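Local coordinates for IclR family transcriptional regulator (Brucella abortus, PDB 5WHM), which probably represses transcription by binding DNA through a helix-turn-helix domain, under control of a small-molecule effector in its GAF-like C-terminal domain, at residues Leu98-Val103 with His260-Ala265; Val130-Val135 with Gly229-Asn234. All coordinates share one frame; numbering follows the deposited sequence.

Contact 1 (Leu98-Val103 with His260-Ala265); sequences LMIRTV and HNISSA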
loop_
_atom_site.group_PDB
_atom_site.type_symbol
_atom_site.label_atom_id
_atom_site.label_comp_id
_atom_site.label_asym_id
_atom_site.label_seq_id
_atom_site.Cartn_x
_atom_site.Cartn_y
_atom_site.Cartn_z
ATOM N N LEU C 98 4.143 10.040 -4.084
ATOM C CA LEU C 98 4.860 11.159 -3.474
ATOM C C LEU C 98 5.218 12.191 -4.525
ATOM O O LEU C 98 5.610 11.847 -5.645
ATOM C CB LEU C 98 6.140 10.664 -2.797
ATOM C CG LEU C 98 5.882 9.718 -1.633
ATOM C CD1 LEU C 98 7.229 9.096 -1.229
ATOM C CD2 LEU C 98 5.273 10.502 -0.473
HETATM N N MSE C 99 5.103 13.466 -4.181
HETATM C CA MSE C 99 5.311 14.491 -5.213
HETATM C C MSE C 99 6.771 14.557 -5.717
HETATM O O MSE C 99 7.036 15.049 -6.826
HETATM C CB MSE C 99 4.857 15.859 -4.698
HETATM C CG MSE C 99 3.328 16.041 -4.669
HETATM SE SE MSE C 99 2.447 15.800 -6.424
HETATM C CE MSE C 99 3.428 17.133 -7.455
ATOM N N ILE C 100 7.717 14.035 -4.926
ATOM C CA ILE C 100 9.101 14.019 -5.392
ATOM C C ILE C 100 9.239 13.186 -6.659
ATOM O O ILE C 100 10.150 13.429 -7.458
ATOM C CB ILE C 100 10.055 13.525 -4.272
ATOM C CG1 ILE C 100 11.511 13.707 -4.739
ATOM C CG2 ILE C 100 9.776 12.068 -3.919
ATOM C CD1 ILE C 100 12.485 13.830 -3.632
ATOM N N ARG C 101 8.309 12.246 -6.907
ATOM C CA ARG C 101 8.341 11.476 -8.152
ATOM C C ARG C 101 8.295 12.356 -9.385
ATOM O O ARG C 101 8.828 11.967 -10.426
ATOM C CB ARG C 101 7.179 10.478 -8.245
ATOM C CG ARG C 101 7.203 9.333 -7.248
ATOM C CD ARG C 101 5.916 8.474 -7.433
ATOM N NE ARG C 101 5.938 7.937 -8.785
ATOM C CZ ARG C 101 4.869 7.659 -9.524
ATOM N NH1 ARG C 101 3.622 7.850 -9.051
ATOM N NH2 ARG C 101 5.053 7.199 -10.749
ATOM N N THR C 102 7.631 13.514 -9.331
ATOM C CA THR C 102 7.575 14.313 -10.554
ATOM C C THR C 102 8.933 14.906 -10.915
ATOM O O THR C 102 9.162 15.242 -12.079
ATOM C CB THR C 102 6.538 15.435 -10.441
ATOM O OG1 THR C 102 7.004 16.423 -9.513
ATOM C CG2 THR C 102 5.155 14.866 -9.979
ATOM N N VAL C 103 9.831 15.061 -9.951
ATOM C CA VAL C 103 11.205 15.464 -10.254
ATOM C C VAL C 103 12.087 14.252 -10.507
ATOM O O VAL C 103 12.864 14.223 -11.460
ATOM C CB VAL C 103 11.761 16.315 -9.094
ATOM C CG1 VAL C 103 13.268 16.494 -9.235
ATOM C CG2 VAL C 103 11.044 17.646 -9.036
ATOM N N HIS C 260 22.276 14.523 -7.316
ATOM C CA HIS C 260 22.530 15.955 -7.188
ATOM C C HIS C 260 21.496 16.773 -7.953
ATOM O O HIS C 260 21.037 17.813 -7.467
ATOM C CB HIS C 260 23.937 16.301 -7.677
ATOM C CG HIS C 260 24.301 17.734 -7.457
ATOM N ND1 HIS C 260 24.086 18.712 -8.405
ATOM C CD2 HIS C 260 24.832 18.363 -6.382
ATOM C CE1 HIS C 260 24.488 19.878 -7.932
ATOM N NE2 HIS C 260 24.945 19.694 -6.706
ATOM N N ASN C 261 21.127 16.327 -9.156
ATOM C CA ASN C 261 20.096 17.034 -9.919
ATOM C C ASN C 261 18.749 16.983 -9.190
ATOM O O ASN C 261 18.063 18.002 -9.072
ATOM C CB ASN C 261 19.963 16.446 -11.335
ATOM C CG ASN C 261 21.177 16.779 -12.249
ATOM O OD1 ASN C 261 21.786 17.841 -12.130
ATOM N ND2 ASN C 261 21.498 15.868 -13.173
ATOM N N ILE C 262 18.378 15.812 -8.663
ATOM C CA ILE C 262 17.139 15.699 -7.884
ATOM C C ILE C 262 17.186 16.642 -6.691
ATOM O O ILE C 262 16.232 17.383 -6.417
ATOM C CB ILE C 262 16.917 14.241 -7.438
ATOM C CG1 ILE C 262 16.718 13.339 -8.657
ATOM C CG2 ILE C 262 15.695 14.145 -6.492
ATOM C CD1 ILE C 262 16.618 11.878 -8.314
ATOM N N SER C 263 18.330 16.654 -5.993
ATOM C CA SER C 263 18.509 17.460 -4.793
ATOM C C SER C 263 18.366 18.953 -5.080
ATOM O O SER C 263 17.821 19.702 -4.259
ATOM C CB SER C 263 19.877 17.156 -4.186
ATOM O OG SER C 263 20.099 17.973 -3.062
ATOM N N SER C 264 18.824 19.406 -6.244
ATOM C CA SER C 264 18.711 20.826 -6.554
ATOM C C SER C 264 17.312 21.225 -7.012
ATOM O O SER C 264 16.967 22.405 -6.931
ATOM C CB SER C 264 19.743 21.217 -7.616
ATOM O OG SER C 264 19.626 20.389 -8.755
ATOM N N ALA C 265 16.508 20.276 -7.495
ATOM C CA ALA C 265 15.180 20.581 -8.016
ATOM C C ALA C 265 14.075 20.440 -6.973
ATOM O O ALA C 265 12.997 21.018 -7.152
ATOM C CB ALA C 265 14.865 19.682 -9.213
#
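Just before the residues I100 and V103 that reach across to I262 and A265, the carbonyl oxygen of M99, a selenomethionine, is gripped twice by T102. T102 N donates to M99 O at 3.0 Å, and T102 OG1 donates to M99 O at the same 3.0 Å, coming in nearly in line with the carbonyl (C=O...donor angle 167°). M99 lies within the type I turn from L98 to R101, and T102 follows it, where the chain enters helix 101-115. The contact itself is wholly apolar. V103 does most of the work: with chi1 at 168°, CG1 lies anti to its own backbone nitrogen and reaches into the step between I262 and A265, about one helical turn of the partner. There V103 CG1 meets A265 CB end-on at 3.6 Å, while the backbone is close enough for V103 CG1 to lie 4.2 Å from I262 CA. I100 joins more loosely. Its side chain is extended, with CG1 anti to the backbone nitrogen, and I100 CD1 stops 4.3 Å from I262 CG2. A265 is exposed, whereas I100 and I262 are buried. The joint therefore packs the beginning of helix 101-115 against the last turns of helix 244-265. I100 also touches L231 of strand 229-238 and H225 of strand 216-225. I262 rests on A104 and L107 of helix 101-115, and both I262 and A104 touch F233 of strand 229-238, so the two helices lie against the same sheet.

Contact 2 (Val130-Val135 with Gly229-Asn234); sequences VYLDVV and GVLVFN. With ACY (acetic acid), chain J.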
loop_
_atom_site.group_PDB
_atom_site.type_symbol
_atom_site.label_atom_id
_atom_site.label_comp_id
_atom_site.label_asym_id
_atom_site.label_seq_id
_atom_site.Cartn_x
_atom_site.Cartn_y
_atom_site.Cartn_z
ATOM N N VAL C 130 12.326 0.021 1.743
ATOM C CA VAL C 130 11.040 -0.103 1.069
ATOM C C VAL C 130 11.121 0.671 -0.244
ATOM O O VAL C 130 11.403 1.870 -0.240
ATOM C CB VAL C 130 9.903 0.461 1.949
ATOM C CG1 VAL C 130 8.552 0.247 1.276
ATOM C CG2 VAL C 130 9.947 -0.182 3.353
ATOM N N TYR C 131 10.792 0.016 -1.348
ATOM C CA TYR C 131 10.778 0.686 -2.655
ATOM C C TYR C 131 9.568 1.632 -2.783
ATOM O O TYR C 131 8.415 1.187 -2.712
ATOM C CB TYR C 131 10.731 -0.375 -3.744
ATOM C CG TYR C 131 12.094 -0.867 -4.226
ATOM C CD1 TYR C 131 13.261 -0.593 -3.525
ATOM C CD2 TYR C 131 12.198 -1.542 -5.419
ATOM C CE1 TYR C 131 14.503 -1.027 -3.999
ATOM C CE2 TYR C 131 13.411 -1.971 -5.896
ATOM C CZ TYR C 131 14.559 -1.724 -5.185
ATOM O OH TYR C 131 15.753 -2.168 -5.719
ATOM N N LEU C 132 9.825 2.923 -3.010
ATOM C CA LEU C 132 8.778 3.919 -3.239
ATOM C C LEU C 132 8.460 4.101 -4.714
ATOM O O LEU C 132 7.322 4.471 -5.068
ATOM C CB LEU C 132 9.210 5.271 -2.659
ATOM C CG LEU C 132 9.843 5.189 -1.265
ATOM C CD1 LEU C 132 10.414 6.546 -0.793
ATOM C CD2 LEU C 132 8.773 4.678 -0.295
ATOM N N ASP C 133 9.441 3.846 -5.577
ATOM C CA ASP C 133 9.273 4.016 -7.006
ATOM C C ASP C 133 10.368 3.200 -7.689
ATOM O O ASP C 133 11.452 2.997 -7.122
ATOM C CB ASP C 133 9.318 5.496 -7.447
ATOM C CG ASP C 133 8.590 5.712 -8.777
ATOM O OD1 ASP C 133 8.550 6.841 -9.294
ATOM O OD2 ASP C 133 8.017 4.733 -9.313
ATOM N N VAL C 134 10.034 2.660 -8.853
ATOM C CA VAL C 134 10.925 1.830 -9.660
ATOM C C VAL C 134 10.645 2.169 -11.111
ATOM O O VAL C 134 9.484 2.197 -11.534
ATOM C CB VAL C 134 10.714 0.311 -9.469
ATOM C CG1 VAL C 134 11.793 -0.472 -10.249
ATOM C CG2 VAL C 134 10.705 -0.083 -8.037
ATOM N N VAL C 135 11.699 2.379 -11.880
ATOM C CA VAL C 135 11.596 2.651 -13.304
ATOM C C VAL C 135 12.534 1.693 -14.014
ATOM O O VAL C 135 13.675 1.505 -13.581
ATOM C CB VAL C 135 11.953 4.116 -13.610
ATOM C CG1 VAL C 135 12.337 4.287 -15.041
ATOM C CG2 VAL C 135 10.769 5.015 -13.257
ATOM N N GLY C 229 13.403 12.494 5.010
ATOM C CA GLY C 229 14.510 11.798 5.639
ATOM C C GLY C 229 15.565 11.394 4.623
ATOM O O GLY C 229 15.829 12.144 3.674
ATOM N N VAL C 230 16.172 10.221 4.790
ATOM C CA VAL C 230 17.167 9.727 3.843
ATOM C C VAL C 230 16.442 8.950 2.744
ATOM O O VAL C 230 15.859 7.889 2.998
ATOM C CB VAL C 230 18.216 8.857 4.537
ATOM C CG1 VAL C 230 19.368 8.547 3.571
ATOM C CG2 VAL C 230 18.757 9.580 5.757
ATOM N N LEU C 231 16.437 9.488 1.525
ATOM C CA LEU C 231 16.017 8.704 0.374
ATOM C C LEU C 231 17.256 8.091 -0.265
ATOM O O LEU C 231 18.356 8.627 -0.154
ATOM C CB LEU C 231 15.280 9.563 -0.655
ATOM C CG LEU C 231 14.028 10.282 -0.215
ATOM C CD1 LEU C 231 13.581 11.258 -1.315
ATOM C CD2 LEU C 231 12.943 9.255 0.109
ATOM N N VAL C 232 17.096 6.932 -0.887
ATOM C CA VAL C 232 18.247 6.290 -1.514
ATOM C C VAL C 232 17.839 5.897 -2.921
ATOM O O VAL C 232 16.741 5.357 -3.120
ATOM C CB VAL C 232 18.737 5.053 -0.736
ATOM C CG1 VAL C 232 20.056 4.570 -1.353
ATOM C CG2 VAL C 232 18.899 5.357 0.758
ATOM N N PHE C 233 18.721 6.160 -3.892
ATOM C CA PHE C 233 18.483 5.791 -5.280
ATOM C C PHE C 233 19.453 4.701 -5.683
ATOM O O PHE C 233 20.625 4.735 -5.300
ATOM C CB PHE C 233 18.602 7.021 -6.186
ATOM C CG PHE C 233 17.606 8.095 -5.838
ATOM C CD1 PHE C 233 17.867 8.992 -4.794
ATOM C CD2 PHE C 233 16.368 8.157 -6.490
ATOM C CE1 PHE C 233 16.892 9.961 -4.415
ATOM C CE2 PHE C 233 15.413 9.124 -6.143
ATOM C CZ PHE C 233 15.682 10.042 -5.113
ATOM N N ASN C 234 18.975 3.695 -6.407
ATOM C CA ASN C 234 19.904 2.664 -6.842
ATOM C C ASN C 234 19.716 2.379 -8.323
ATOM O O ASN C 234 18.784 2.854 -8.982
ATOM C CB ASN C 234 19.789 1.357 -6.020
ATOM C CG ASN C 234 18.513 0.556 -6.317
ATOM O OD1 ASN C 234 17.680 0.943 -7.134
ATOM N ND2 ASN C 234 18.365 -0.584 -5.640
HETATM C C ACY J . 20.482 -3.607 -4.202
HETATM O O ACY J . 20.341 -2.391 -3.907
HETATM O OXT ACY J . 21.469 -4.313 -3.852
HETATM C CH3 ACY J . 19.404 -4.263 -5.018
#
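Y131 reaches N234 through its hydroxyl: N234 ND2 donates to Y131 OH at 3.1 Å, almost straight (N-H...O 168°). The hydroxyl lies close to the amide plane, while the tyrosine ring stands nearly perpendicular to that plane, 89° away. N234 CG sits between its backbone nitrogen and carbonyl carbon (chi1 72°), which brings the amide up to the tyrosine. The other N-H of N234 ND2 points to O of a bound acetate at 3.2 Å, so both amide protons are used; a weak bond from A120 N reaches OD1. The acetate, probably from the crystallisation liquor, is also bonded to S157 OG and V158 N at helix 157-165, a setting consistent with the effector pocket of IclR regulators. Next comes L132, whose CD1 meets L231 CD2 at 3.8 Å, the two side chains crossing at about a right angle. Strand 118-125 lies between the two strands in the antiparallel GAF-like sheet, so 128-135 and 229-238 meet here through side chains, their nearest CA atoms 9.4 Å apart. L132 and D133 both face M121 of that middle strand, forming a classic beta bulge where the chain turns a corner. D133 OD2 accepts a weak bond from V134 N and makes a salt bridge with R145 of the second subunit.

In the fold
Contact 2 is nested inside the chain loop closed by contact 1, and the two centres lie 12 Å apart. They touch directly. One tie is a salt bridge, R101 NE to D133 OD1 at 2.9 Å, and R101 NH1 goes on to M143 O of the second subunit, so this charged pair sits at the dimer interface. Apolar packing adds to it: I100 CD1 lies 3.6 Å from L231 CD1, and I262 CD1 lies 3.7 Å from F233 CE2. Strand 229-238 and helix 244-265 follow each other in the chain, so the second segments of both contacts come from neighbouring elements. The acetate lies beside contact 2, at the N234 end of segment 229-234, while the packing on contact 1 uses L231 and F233.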